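Local coordinates for fluoride-specific ion channel FluC (Bordetella pertussis, PDB 5NKQ), which forms a dual-topology, double-barrelled membrane channel highly specific for fluoride, which lowers the toxic fluoride concentration in the cell, at residues Ile12-Arg23 with Thr73-Thr84; Gly47-Leu56 with Met115-Arg124. All coordinates share one frame; numbering follows the deposited sequence.

In the fold
From the N terminus, helix 6-30 supplies the first strip of interaction 1, and the chain goes on into helix 37-59, which supplies that of interaction 2. It then turns into helix 65-79, where interaction 1 closes its loop back onto the first helix, its segment running through the break after L79 into helix 83-95. Helix 98-126 follows, and interaction 2 closes the second loop when 115-124 meets 47-56. The two loops therefore cross, their segments alternating along the chain. L76, from interaction 1, packs on L49, I50 and M53 of interaction 2, joining the two helix pairs side by side. Both contacts also touch the second subunit of the channel.

Interaction 1 (Ile12-Arg23 with Thr73-Thr84); sequences IGIGATLGAWLR and TGFLGGLTTFST. With NA (sodium ion), chain I.
The broken third membrane span of the Fluc fold, which carries the central sodium site, is packed here against the first span. G15, G19, G74 and G78 bring backbone against backbone, the axes of 12-23 and 73-79 approaching to 6.2 Å and crossing at -29°. CA-H...O contacts bridge the seam: F75 CA lies 3.1 Å from G15 O, and L79 CA 3.3 Å from G19 O. With CG anti to the backbone N (chi1 177°), F75 drops as a knob between G15, L18, G19 and L22. The L22 methyl CD2 meets both F75 CZ and L79 CD1, crossing each side chain at a slant.

Where the helix breaks, R23 reaches across, its chain bent at chi3 (46°). NE and NH2 both donate hydrogen bonds to G78 O, each 3.0 Å long, gripping side-on an oxygen close to the guanidinium plane. T81 CB lies over one face, while NH1 binds a water (2.8 Å from NH1 to its O) that also contacts T84 OG1. Next to this grip, G77 O and T80 O bind sodium at 2.3 and 2.2 Å, and the same two carbonyls of the second subunit complete the site. T81 N, just past the break, donates to OD1 of N43, a fluoride-binding residue of helix 37-59. The paired hydrogen bonds from R23 give G78 O partners where the helix ends, and probably steady the turn that presents the neighbouring carbonyls to sodium.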
ATOM      1  N   ILE A  12     -17.900   2.638   0.763  1.00 31.33           N
ATOM      2  CA  ILE A  12     -16.446   2.651   0.887  1.00 31.41           C
ATOM      3  C   ILE A  12     -16.035   2.827   2.343  1.00 32.20           C
ATOM      4  O   ILE A  12     -15.119   2.153   2.829  1.00 26.93           O
ATOM      5  CB  ILE A  12     -15.845   3.744  -0.015  1.00 30.44           C
ATOM      6  CG1 ILE A  12     -16.037   3.375  -1.485  1.00 33.05           C
ATOM      7  CG2 ILE A  12     -14.369   3.953   0.299  1.00 29.03           C
ATOM      8  CD1 ILE A  12     -15.586   4.445  -2.442  1.00 31.11           C
ATOM      9  N   GLY A  13     -16.714   3.722   3.064  1.00 31.38           N
ATOM     10  CA  GLY A  13     -16.369   3.949   4.458  1.00 27.62           C
ATOM     11  C   GLY A  13     -16.575   2.719   5.322  1.00 31.42           C
ATOM     12  O   GLY A  13     -15.736   2.398   6.167  1.00 34.77           O
ATOM     13  N   ILE A  14     -17.693   2.017   5.124  1.00 31.61           N
ATOM     14  CA  ILE A  14     -17.941   0.792   5.880  1.00 33.78           C
ATOM     15  C   ILE A  14     -16.901  -0.265   5.536  1.00 34.78           C
ATOM     16  O   ILE A  14     -16.363  -0.941   6.423  1.00 32.17           O
ATOM     17  CB  ILE A  14     -19.373   0.286   5.626  1.00 34.41           C
ATOM     18  CG1 ILE A  14     -20.396   1.282   6.176  1.00 39.07           C
ATOM     19  CG2 ILE A  14     -19.575  -1.088   6.251  1.00 31.29           C
ATOM     20  CD1 ILE A  14     -21.834   0.869   5.944  1.00 42.02           C
ATOM     21  N   GLY A  15     -16.597  -0.423   4.247  1.00 34.04           N
ATOM     22  CA  GLY A  15     -15.573  -1.377   3.853  1.00 29.41           C
ATOM     23  C   GLY A  15     -14.204  -1.016   4.398  1.00 27.17           C
ATOM     24  O   GLY A  15     -13.507  -1.857   4.971  1.00 27.25           O
ATOM     25  N   ALA A  16     -13.808   0.250   4.238  1.00 27.07           N
ATOM     26  CA  ALA A  16     -12.497   0.684   4.710  1.00 27.04           C
ATOM     27  C   ALA A  16     -12.369   0.556   6.221  1.00 28.64           C
ATOM     28  O   ALA A  16     -11.277   0.276   6.728  1.00 28.09           O
ATOM     29  CB  ALA A  16     -12.235   2.126   4.279  1.00 26.92           C
ATOM     30  N   THR A  17     -13.465   0.759   6.954  1.00 29.53           N
ATOM     31  CA  THR A  17     -13.425   0.610   8.403  1.00 29.18           C
ATOM     32  C   THR A  17     -13.166  -0.840   8.798  1.00 31.30           C
ATOM     33  O   THR A  17     -12.336  -1.117   9.672  1.00 37.17           O
ATOM     34  CB  THR A  17     -14.732   1.115   9.017  1.00 30.46           C
ATOM     35  OG1 THR A  17     -14.834   2.532   8.822  1.00 33.99           O
ATOM     36  CG2 THR A  17     -14.777   0.812  10.501  1.00 30.75           C
ATOM     37  N   LEU A  18     -13.863  -1.780   8.154  1.00 32.18           N
ATOM     38  CA  LEU A  18     -13.644  -3.194   8.445  1.00 32.60           C
ATOM     39  C   LEU A  18     -12.248  -3.636   8.021  1.00 33.34           C
ATOM     40  O   LEU A  18     -11.601  -4.422   8.723  1.00 32.73           O
ATOM     41  CB  LEU A  18     -14.709  -4.042   7.750  1.00 35.98           C
ATOM     42  CG  LEU A  18     -16.160  -3.777   8.156  1.00 38.42           C
ATOM     43  CD1 LEU A  18     -17.114  -4.600   7.303  1.00 34.06           C
ATOM     44  CD2 LEU A  18     -16.365  -4.072   9.634  1.00 35.21           C
ATOM     45  N   GLY A  19     -11.770  -3.142   6.878  1.00 33.39           N
ATOM     46  CA  GLY A  19     -10.439  -3.511   6.424  1.00 34.79           C
ATOM     47  C   GLY A  19      -9.344  -2.973   7.326  1.00 27.47           C
ATOM     48  O   GLY A  19      -8.350  -3.658   7.583  1.00 27.55           O
ATOM     49  N   ALA A  20      -9.508  -1.743   7.817  1.00 27.97           N
ATOM     50  CA  ALA A  20      -8.521  -1.176   8.729  1.00 27.45           C
ATOM     51  C   ALA A  20      -8.564  -1.854  10.091  1.00 34.50           C
ATOM     52  O   ALA A  20      -7.523  -1.996  10.744  1.00 27.73           O
ATOM     53  CB  ALA A  20      -8.742   0.327   8.876  1.00 27.36           C
ATOM     54  N   TRP A  21      -9.751  -2.270  10.539  1.00 33.70           N
ATOM     55  CA  TRP A  21      -9.847  -3.023  11.785  1.00 33.62           C
ATOM     56  C   TRP A  21      -9.122  -4.358  11.673  1.00 33.42           C
ATOM     57  O   TRP A  21      -8.451  -4.790  12.618  1.00 33.09           O
ATOM     58  CB  TRP A  21     -11.314  -3.244  12.156  1.00 35.28           C
ATOM     59  CG  TRP A  21     -12.000  -2.025  12.697  1.00 37.54           C
ATOM     60  CD1 TRP A  21     -11.421  -0.836  13.030  1.00 36.64           C
ATOM     61  CD2 TRP A  21     -13.399  -1.881  12.969  1.00 38.70           C
ATOM     62  NE1 TRP A  21     -12.373   0.041  13.493  1.00 35.27           N
ATOM     63  CE2 TRP A  21     -13.596  -0.576  13.466  1.00 37.08           C
ATOM     64  CE3 TRP A  21     -14.505  -2.728  12.842  1.00 40.77           C
ATOM     65  CZ2 TRP A  21     -14.853  -0.099  13.836  1.00 39.34           C
ATOM     66  CZ3 TRP A  21     -15.753  -2.251  13.208  1.00 41.66           C
ATOM     67  CH2 TRP A  21     -15.916  -0.949  13.699  1.00 39.64           C
ATOM     68  N   LEU A  22      -9.244  -5.024  10.523  1.00 32.40           N
ATOM     69  CA  LEU A  22      -8.582  -6.311  10.338  1.00 32.48           C
ATOM     70  C   LEU A  22      -7.067  -6.152  10.289  1.00 32.00           C
ATOM     71  O   LEU A  22      -6.336  -6.941  10.901  1.00 35.99           O
ATOM     72  CB  LEU A  22      -9.095  -6.986   9.066  1.00 35.53           C
ATOM     73  CG  LEU A  22      -8.454  -8.329   8.714  1.00 37.69           C
ATOM     74  CD1 LEU A  22      -8.578  -9.302   9.878  1.00 33.59           C
ATOM     75  CD2 LEU A  22      -9.083  -8.907   7.456  1.00 28.14           C
ATOM     76  N   ARG A  23      -6.576  -5.145   9.563  1.00 30.58           N
ATOM     77  CA  ARG A  23      -5.138  -4.898   9.525  1.00 28.57           C
ATOM     78  C   ARG A  23      -4.604  -4.547  10.909  1.00 30.53           C
ATOM     79  O   ARG A  23      -3.512  -4.985  11.292  1.00 31.94           O
ATOM     80  CB  ARG A  23      -4.823  -3.783   8.527  1.00 27.95           C
ATOM     81  CG  ARG A  23      -3.431  -3.189   8.674  1.00 28.60           C
ATOM     82  CD  ARG A  23      -3.113  -2.230   7.540  1.00 29.56           C
ATOM     83  NE  ARG A  23      -4.208  -1.300   7.279  1.00 28.94           N
ATOM     84  CZ  ARG A  23      -4.343  -0.117   7.870  1.00 28.79           C
ATOM     85  NH1 ARG A  23      -3.448   0.284   8.762  1.00 30.71           N
ATOM     86  NH2 ARG A  23      -5.372   0.662   7.571  1.00 33.04           N
ATOM     87  N   THR A  73     -12.260  -1.037  -3.240  1.00 32.12           N
ATOM     88  CA  THR A  73     -11.896   0.323  -2.855  1.00 26.71           C
ATOM     89  C   THR A  73     -11.990   0.513  -1.346  1.00 30.05           C
ATOM     90  O   THR A  73     -11.144   1.184  -0.742  1.00 26.69           O
ATOM     91  CB  THR A  73     -12.790   1.331  -3.580  1.00 29.62           C
ATOM     92  OG1 THR A  73     -12.734   1.092  -4.992  1.00 33.16           O
ATOM     93  CG2 THR A  73     -12.335   2.755  -3.295  1.00 26.57           C
ATOM     94  N   GLY A  74     -13.003  -0.079  -0.721  1.00 29.59           N
ATOM     95  CA  GLY A  74     -13.178   0.041   0.712  1.00 26.87           C
ATOM     96  C   GLY A  74     -12.387  -0.977   1.509  1.00 32.21           C
ATOM     97  O   GLY A  74     -11.345  -0.646   2.082  1.00 30.52           O
ATOM     98  N   PHE A  75     -12.864  -2.224   1.533  1.00 28.45           N
ATOM     99  CA  PHE A  75     -12.291  -3.233   2.420  1.00 35.05           C
ATOM    100  C   PHE A  75     -10.822  -3.491   2.103  1.00 32.63           C
ATOM    101  O   PHE A  75      -9.953  -3.367   2.974  1.00 27.19           O
ATOM    102  CB  PHE A  75     -13.098  -4.529   2.331  1.00 27.31           C
ATOM    103  CG  PHE A  75     -12.535  -5.648   3.161  1.00 36.59           C
ATOM    104  CD1 PHE A  75     -12.697  -5.654   4.536  1.00 37.31           C
ATOM    105  CD2 PHE A  75     -11.845  -6.690   2.566  1.00 27.53           C
ATOM    106  CE1 PHE A  75     -12.178  -6.680   5.306  1.00 36.86           C
ATOM    107  CE2 PHE A  75     -11.325  -7.720   3.329  1.00 31.74           C
ATOM    108  CZ  PHE A  75     -11.492  -7.714   4.701  1.00 34.60           C
ATOM    109  N   LEU A  76     -10.523  -3.859   0.856  1.00 30.69           N
ATOM    110  CA  LEU A  76      -9.141  -4.158   0.496  1.00 33.27           C
ATOM    111  C   LEU A  76      -8.269  -2.909   0.527  1.00 36.03           C
ATOM    112  O   LEU A  76      -7.060  -3.006   0.771  1.00 37.09           O
ATOM    113  CB  LEU A  76      -9.093  -4.819  -0.880  1.00 32.88           C
ATOM    114  CG  LEU A  76      -9.794  -6.178  -0.918  1.00 32.82           C
ATOM    115  CD1 LEU A  76      -9.767  -6.764  -2.318  1.00 32.78           C
ATOM    116  CD2 LEU A  76      -9.159  -7.129   0.085  1.00 27.47           C
ATOM    117  N   GLY A  77      -8.857  -1.735   0.289  1.00 34.49           N
ATOM    118  CA  GLY A  77      -8.116  -0.496   0.422  1.00 29.80           C
ATOM    119  C   GLY A  77      -7.817  -0.118   1.857  1.00 32.20           C
ATOM    120  O   GLY A  77      -6.896   0.667   2.102  1.00 36.56           O
ATOM    121  N   GLY A  78      -8.576  -0.652   2.808  1.00 28.25           N
ATOM    122  CA  GLY A  78      -8.297  -0.420   4.210  1.00 27.01           C
ATOM    123  C   GLY A  78      -7.461  -1.529   4.810  1.00 32.43           C
ATOM    124  O   GLY A  78      -6.769  -1.326   5.812  1.00 33.23           O
ATOM    125  N   LEU A  79      -7.512  -2.712   4.193  1.00 27.20           N
ATOM    126  CA  LEU A  79      -6.743  -3.848   4.692  1.00 27.35           C
ATOM    127  C   LEU A  79      -5.264  -3.708   4.352  1.00 27.33           C
ATOM    128  O   LEU A  79      -4.400  -3.880   5.219  1.00 27.42           O
ATOM    129  CB  LEU A  79      -7.306  -5.149   4.123  1.00 27.45           C
ATOM    130  CG  LEU A  79      -6.496  -6.409   4.428  1.00 37.76           C
ATOM    131  CD1 LEU A  79      -6.388  -6.639   5.932  1.00 27.77           C
ATOM    132  CD2 LEU A  79      -7.114  -7.611   3.735  1.00 27.73           C
ATOM    133  N   THR A  80      -4.952  -3.409   3.095  1.00 29.16           N
ATOM    134  CA  THR A  80      -3.564  -3.241   2.695  1.00 30.62           C
ATOM    135  C   THR A  80      -3.078  -1.839   3.049  1.00 31.71           C
ATOM    136  O   THR A  80      -3.860  -0.945   3.378  1.00 31.02           O
ATOM    137  CB  THR A  80      -3.396  -3.499   1.198  1.00 29.56           C
ATOM    138  OG1 THR A  80      -4.136  -2.523   0.454  1.00 30.96           O
ATOM    139  CG2 THR A  80      -3.900  -4.888   0.849  1.00 27.28           C
ATOM    140  N   THR A  81      -1.763  -1.651   2.983  1.00 31.00           N
ATOM    141  CA  THR A  81      -1.183  -0.360   3.322  1.00 34.71           C
ATOM    142  C   THR A  81       0.173  -0.222   2.647  1.00 35.58           C
ATOM    143  O   THR A  81       0.978  -1.157   2.652  1.00 35.45           O
ATOM    144  CB  THR A  81      -1.041  -0.191   4.842  1.00 32.88           C
ATOM    145  OG1 THR A  81      -0.319   1.014   5.125  1.00 27.03           O
ATOM    146  CG2 THR A  81      -0.312  -1.380   5.456  1.00 30.29           C
ATOM    147  N   PHE A  82       0.406   0.946   2.054  1.00 36.45           N
ATOM    148  CA  PHE A  82       1.708   1.293   1.503  1.00 38.12           C
ATOM    149  C   PHE A  82       2.511   2.198   2.425  1.00 32.50           C
ATOM    150  O   PHE A  82       3.741   2.082   2.473  1.00 35.69           O
ATOM    151  CB  PHE A  82       1.542   1.980   0.143  1.00 37.87           C
ATOM    152  CG  PHE A  82       2.567   1.572  -0.874  1.00 40.19           C
ATOM    153  CD1 PHE A  82       3.891   1.951  -0.736  1.00 45.62           C
ATOM    154  CD2 PHE A  82       2.202   0.818  -1.978  1.00 42.47           C
ATOM    155  CE1 PHE A  82       4.835   1.577  -1.673  1.00 48.59           C
ATOM    156  CE2 PHE A  82       3.141   0.442  -2.920  1.00 45.53           C
ATOM    157  CZ  PHE A  82       4.459   0.822  -2.767  1.00 47.86           C
ATOM    158  N   SER A  83       1.839   3.085   3.163  1.00 29.57           N
ATOM    159  CA  SER A  83       2.536   3.997   4.062  1.00 26.88           C
ATOM    160  C   SER A  83       3.179   3.246   5.220  1.00 31.83           C
ATOM    161  O   SER A  83       4.349   3.480   5.549  1.00 32.86           O
ATOM    162  CB  SER A  83       1.566   5.060   4.582  1.00 29.18           C
ATOM    163  OG  SER A  83       0.419   4.461   5.160  1.00 29.89           O
ATOM    164  N   THR A  84       2.427   2.346   5.860  1.00 27.06           N
ATOM    165  CA  THR A  84       2.991   1.557   6.950  1.00 36.04           C
ATOM    166  C   THR A  84       4.161   0.712   6.459  1.00 37.43           C
ATOM    167  O   THR A  84       5.187   0.602   7.142  1.00 27.45           O
ATOM    168  CB  THR A  84       1.914   0.670   7.576  1.00 38.44           C
ATOM    169  OG1 THR A  84       0.814   1.482   8.008  1.00 40.31           O
ATOM    170  CG2 THR A  84       2.474  -0.086   8.774  1.00 35.18           C
TER
HETATM  171 NA    NA I 201      -4.694   1.014   2.635  1.00 39.07          NA
HETATM  172  O   HOH W   1      -0.850  -0.682   9.371  1.00 29.15           O

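Interaction 2 (Gly47-Leu56 with Met115-Arg124); sequences GYLIGVMVAL and MTGLGLATVR
Helices 47-56 and 115-124 run in roughly the same direction, crossing at -37° with axes only 6.5 Å apart, and the CA atoms of G51 and G119 come within 4.1 Å. G51 C lies 3.4 Å from G119 C; a turn earlier Y48 CA approaches M115 O at 3.3 Å in a CA-H...O contact. The Y48 side chain is a knob seated among M115, L118, G119 and T122. A chi1 of 178° swings its ring away from the backbone N and along the partner helix until OH donates to T122 OG1, 3.1 Å away at the ring edge. T122 OG1 in turn donates to L118 O (2.6 Å), a short relay that probably orients the T122 hydroxyl. The bent M115 chain brings CE against Y48 CB. Beyond the glycines, V123 packs against three residues: its CG2 meets V52 CG1, its CB abuts A55 CB at 3.6 Å, and CG1 reaches L56 CD2. L120 CD2 touches V54 CG1 and G51 O. T116 OG1 lies 2.9 Å from G47 O and hydrogen-bonds with S112 O and with S86 OG of the second subunit. Close packing across small residues is a recurrent way for membrane helices to pair; here it joins the second and fourth spans of the Fluc fold beside the fluoride pocket that includes G47.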
ATOM      1  N   GLY A  47      -3.558  -8.656  -1.405  1.00 28.66           N
ATOM      2  CA  GLY A  47      -3.154  -8.880  -2.783  1.00 27.73           C
ATOM      3  C   GLY A  47      -3.847 -10.080  -3.401  1.00 36.52           C
ATOM      4  O   GLY A  47      -4.240 -10.049  -4.569  1.00 38.05           O
ATOM      5  N   TYR A  48      -4.012 -11.151  -2.623  1.00 30.57           N
ATOM      6  CA  TYR A  48      -4.729 -12.321  -3.118  1.00 32.46           C
ATOM      7  C   TYR A  48      -6.212 -12.019  -3.307  1.00 30.08           C
ATOM      8  O   TYR A  48      -6.815 -12.442  -4.301  1.00 31.58           O
ATOM      9  CB  TYR A  48      -4.535 -13.496  -2.159  1.00 30.79           C
ATOM     10  CG  TYR A  48      -5.277 -14.753  -2.557  1.00 36.48           C
ATOM     11  CD1 TYR A  48      -4.753 -15.620  -3.506  1.00 38.76           C
ATOM     12  CD2 TYR A  48      -6.496 -15.078  -1.974  1.00 35.69           C
ATOM     13  CE1 TYR A  48      -5.425 -16.772  -3.870  1.00 39.73           C
ATOM     14  CE2 TYR A  48      -7.175 -16.228  -2.331  1.00 36.54           C
ATOM     15  CZ  TYR A  48      -6.635 -17.071  -3.281  1.00 41.28           C
ATOM     16  OH  TYR A  48      -7.306 -18.217  -3.640  1.00 46.29           O
ATOM     17  N   LEU A  49      -6.812 -11.283  -2.369  1.00 29.46           N
ATOM     18  CA  LEU A  49      -8.252 -11.055  -2.423  1.00 29.13           C
ATOM     19  C   LEU A  49      -8.643 -10.110  -3.553  1.00 30.39           C
ATOM     20  O   LEU A  49      -9.761 -10.203  -4.070  1.00 27.82           O
ATOM     21  CB  LEU A  49      -8.748 -10.517  -1.081  1.00 28.92           C
ATOM     22  CG  LEU A  49      -8.776 -11.535   0.062  1.00 31.71           C
ATOM     23  CD1 LEU A  49      -9.272 -10.895   1.349  1.00 30.94           C
ATOM     24  CD2 LEU A  49      -9.640 -12.728  -0.315  1.00 28.28           C
ATOM     25  N   ILE A  50      -7.752  -9.200  -3.951  1.00 30.75           N
ATOM     26  CA  ILE A  50      -8.092  -8.332  -5.073  1.00 27.55           C
ATOM     27  C   ILE A  50      -7.961  -9.087  -6.390  1.00 27.67           C
ATOM     28  O   ILE A  50      -8.667  -8.779  -7.356  1.00 27.81           O
ATOM     29  CB  ILE A  50      -7.244  -7.047  -5.060  1.00 32.53           C
ATOM     30  CG1 ILE A  50      -7.834  -6.018  -6.029  1.00 27.24           C
ATOM     31  CG2 ILE A  50      -5.791  -7.342  -5.403  1.00 27.43           C
ATOM     32  CD1 ILE A  50      -7.184  -4.657  -5.953  1.00 32.40           C
ATOM     33  N   GLY A  51      -7.079 -10.085  -6.455  1.00 30.14           N
ATOM     34  CA  GLY A  51      -7.086 -10.978  -7.601  1.00 32.89           C
ATOM     35  C   GLY A  51      -8.363 -11.793  -7.669  1.00 34.01           C
ATOM     36  O   GLY A  51      -8.893 -12.047  -8.754  1.00 30.84           O
ATOM     37  N   VAL A  52      -8.877 -12.205  -6.508  1.00 34.65           N
ATOM     38  CA  VAL A  52     -10.168 -12.883  -6.459  1.00 33.61           C
ATOM     39  C   VAL A  52     -11.278 -11.937  -6.898  1.00 35.82           C
ATOM     40  O   VAL A  52     -12.150 -12.300  -7.697  1.00 39.05           O
ATOM     41  CB  VAL A  52     -10.428 -13.437  -5.046  1.00 28.34           C
ATOM     42  CG1 VAL A  52     -11.857 -13.953  -4.928  1.00 29.71           C
ATOM     43  CG2 VAL A  52      -9.424 -14.531  -4.708  1.00 28.55           C
ATOM     44  N   MET A  53     -11.256 -10.703  -6.386  1.00 35.26           N
ATOM     45  CA  MET A  53     -12.324  -9.757  -6.693  1.00 31.39           C
ATOM     46  C   MET A  53     -12.310  -9.351  -8.161  1.00 29.10           C
ATOM     47  O   MET A  53     -13.364  -9.303  -8.804  1.00 31.87           O
ATOM     48  CB  MET A  53     -12.213  -8.528  -5.793  1.00 31.36           C
ATOM     49  CG  MET A  53     -12.665  -8.766  -4.362  1.00 35.86           C
ATOM     50  SD  MET A  53     -14.335  -9.448  -4.272  1.00 37.65           S
ATOM     51  CE  MET A  53     -15.268  -8.187  -5.137  1.00 37.22           C
ATOM     52  N   VAL A  54     -11.128  -9.053  -8.709  1.00 27.71           N
ATOM     53  CA  VAL A  54     -11.037  -8.661 -10.115  1.00 31.32           C
ATOM     54  C   VAL A  54     -11.593  -9.760 -11.013  1.00 31.96           C
ATOM     55  O   VAL A  54     -12.294  -9.486 -11.995  1.00 35.87           O
ATOM     56  CB  VAL A  54      -9.583  -8.307 -10.479  1.00 29.33           C
ATOM     57  CG1 VAL A  54      -9.394  -8.293 -11.988  1.00 30.83           C
ATOM     58  CG2 VAL A  54      -9.209  -6.955  -9.893  1.00 28.53           C
ATOM     59  N   ALA A  55     -11.308 -11.021 -10.683  1.00 33.00           N
ATOM     60  CA  ALA A  55     -11.818 -12.122 -11.493  1.00 34.17           C
ATOM     61  C   ALA A  55     -13.320 -12.302 -11.302  1.00 33.27           C
ATOM     62  O   ALA A  55     -14.036 -12.633 -12.254  1.00 29.94           O
ATOM     63  CB  ALA A  55     -11.069 -13.410 -11.158  1.00 30.43           C
ATOM     64  N   LEU A  56     -13.818 -12.086 -10.081  1.00 34.36           N
ATOM     65  CA  LEU A  56     -15.252 -12.212  -9.836  1.00 34.71           C
ATOM     66  C   LEU A  56     -16.032 -11.093 -10.514  1.00 34.07           C
ATOM     67  O   LEU A  56     -17.120 -11.327 -11.055  1.00 33.29           O
ATOM     68  CB  LEU A  56     -15.533 -12.223  -8.334  1.00 34.77           C
ATOM     69  CG  LEU A  56     -15.215 -13.516  -7.580  1.00 36.62           C
ATOM     70  CD1 LEU A  56     -15.468 -13.340  -6.093  1.00 34.88           C
ATOM     71  CD2 LEU A  56     -16.041 -14.668  -8.132  1.00 36.11           C
ATOM     72  N   MET A 115       0.517 -13.261  -5.200  1.00 34.99           N
ATOM     73  CA  MET A 115      -0.791 -13.563  -4.627  1.00 35.94           C
ATOM     74  C   MET A 115      -1.919 -13.018  -5.492  1.00 39.48           C
ATOM     75  O   MET A 115      -2.984 -13.638  -5.581  1.00 34.74           O
ATOM     76  CB  MET A 115      -0.891 -13.006  -3.207  1.00 37.17           C
ATOM     77  CG  MET A 115       0.099 -13.616  -2.226  1.00 44.10           C
ATOM     78  SD  MET A 115      -0.094 -15.398  -2.038  1.00 56.79           S
ATOM     79  CE  MET A 115      -1.666 -15.489  -1.187  1.00 55.77           C
ATOM     80  N   THR A 116      -1.706 -11.864  -6.133  1.00 28.27           N
ATOM     81  CA  THR A 116      -2.709 -11.339  -7.054  1.00 28.90           C
ATOM     82  C   THR A 116      -2.887 -12.265  -8.250  1.00 32.36           C
ATOM     83  O   THR A 116      -4.016 -12.525  -8.681  1.00 34.32           O
ATOM     84  CB  THR A 116      -2.321  -9.933  -7.514  1.00 30.96           C
ATOM     85  OG1 THR A 116      -2.209  -9.067  -6.377  1.00 31.01           O
ATOM     86  CG2 THR A 116      -3.372  -9.372  -8.465  1.00 34.74           C
ATOM     87  N   GLY A 117      -1.782 -12.777  -8.796  1.00 34.36           N
ATOM     88  CA  GLY A 117      -1.884 -13.757  -9.865  1.00 33.59           C
ATOM     89  C   GLY A 117      -2.542 -15.045  -9.409  1.00 35.54           C
ATOM     90  O   GLY A 117      -3.310 -15.659 -10.152  1.00 39.13           O
ATOM     91  N   LEU A 118      -2.250 -15.472  -8.177  1.00 37.92           N
ATOM     92  CA  LEU A 118      -2.915 -16.649  -7.628  1.00 40.66           C
ATOM     93  C   LEU A 118      -4.405 -16.398  -7.429  1.00 36.31           C
ATOM     94  O   LEU A 118      -5.225 -17.297  -7.644  1.00 37.22           O
ATOM     95  CB  LEU A 118      -2.261 -17.058  -6.308  1.00 43.80           C
ATOM     96  CG  LEU A 118      -0.903 -17.754  -6.396  1.00 47.99           C
ATOM     97  CD1 LEU A 118      -0.362 -18.047  -5.005  1.00 46.48           C
ATOM     98  CD2 LEU A 118      -1.012 -19.033  -7.213  1.00 47.50           C
ATOM     99  N   GLY A 119      -4.772 -15.182  -7.017  1.00 32.75           N
ATOM    100  CA  GLY A 119      -6.180 -14.868  -6.844  1.00 33.59           C
ATOM    101  C   GLY A 119      -6.942 -14.872  -8.154  1.00 34.83           C
ATOM    102  O   GLY A 119      -8.077 -15.355  -8.221  1.00 37.14           O
ATOM    103  N   LEU A 120      -6.334 -14.335  -9.214  1.00 34.91           N
ATOM    104  CA  LEU A 120      -6.960 -14.380 -10.531  1.00 37.82           C
ATOM    105  C   LEU A 120      -7.103 -15.816 -11.020  1.00 34.33           C
ATOM    106  O   LEU A 120      -8.155 -16.199 -11.547  1.00 33.47           O
ATOM    107  CB  LEU A 120      -6.148 -13.555 -11.528  1.00 39.20           C
ATOM    108  CG  LEU A 120      -6.069 -12.046 -11.293  1.00 40.42           C
ATOM    109  CD1 LEU A 120      -4.963 -11.437 -12.139  1.00 39.34           C
ATOM    110  CD2 LEU A 120      -7.402 -11.389 -11.608  1.00 38.08           C
ATOM    111  N   ALA A 121      -6.057 -16.627 -10.847  1.00 32.84           N
ATOM    112  CA  ALA A 121      -6.090 -17.995 -11.348  1.00 29.51           C
ATOM    113  C   ALA A 121      -7.032 -18.876 -10.540  1.00 38.64           C
ATOM    114  O   ALA A 121      -7.583 -19.843 -11.077  1.00 39.21           O
ATOM    115  CB  ALA A 121      -4.680 -18.587 -11.350  1.00 29.69           C
ATOM    116  N   THR A 122      -7.232 -18.564  -9.257  1.00 38.91           N
ATOM    117  CA  THR A 122      -8.107 -19.385  -8.424  1.00 39.19           C
ATOM    118  C   THR A 122      -9.554 -19.290  -8.889  1.00 38.95           C
ATOM    119  O   THR A 122     -10.240 -20.310  -9.028  1.00 41.12           O
ATOM    120  CB  THR A 122      -7.985 -18.964  -6.959  1.00 39.81           C
ATOM    121  OG1 THR A 122      -6.632 -19.134  -6.521  1.00 45.19           O
ATOM    122  CG2 THR A 122      -8.903 -19.807  -6.086  1.00 38.79           C
ATOM    123  N   VAL A 123     -10.037 -18.072  -9.135  1.00 38.27           N
ATOM    124  CA  VAL A 123     -11.425 -17.897  -9.554  1.00 40.03           C
ATOM    125  C   VAL A 123     -11.617 -18.377 -10.987  1.00 38.39           C
ATOM    126  O   VAL A 123     -12.604 -19.053 -11.301  1.00 38.54           O
ATOM    127  CB  VAL A 123     -11.849 -16.428  -9.384  1.00 42.97           C
ATOM    128  CG1 VAL A 123     -13.236 -16.201  -9.964  1.00 44.53           C
ATOM    129  CG2 VAL A 123     -11.810 -16.036  -7.917  1.00 44.28           C
ATOM    130  N   ARG A 124     -10.680 -18.043 -11.879  1.00 38.56           N
ATOM    131  CA  ARG A 124     -10.795 -18.472 -13.269  1.00 40.62           C
ATOM    132  C   ARG A 124     -10.745 -19.989 -13.395  1.00 43.54           C
ATOM    133  O   ARG A 124     -11.327 -20.554 -14.328  1.00 47.15           O
ATOM    134  CB  ARG A 124      -9.693 -17.824 -14.107  1.00 44.05           C
ATOM    135  CG  ARG A 124      -9.859 -16.320 -14.273  1.00 51.22           C
ATOM    136  CD  ARG A 124      -8.590 -15.662 -14.789  1.00 55.06           C
ATOM    137  NE  ARG A 124      -8.766 -14.225 -14.977  1.00 58.73           N
ATOM    138  CZ  ARG A 124      -7.782 -13.383 -15.278  1.00 60.01           C
ATOM    139  NH1 ARG A 124      -6.542 -13.833 -15.422  1.00 60.97           N
ATOM    140  NH2 ARG A 124      -8.037 -12.091 -15.431  1.00 58.48           N
TER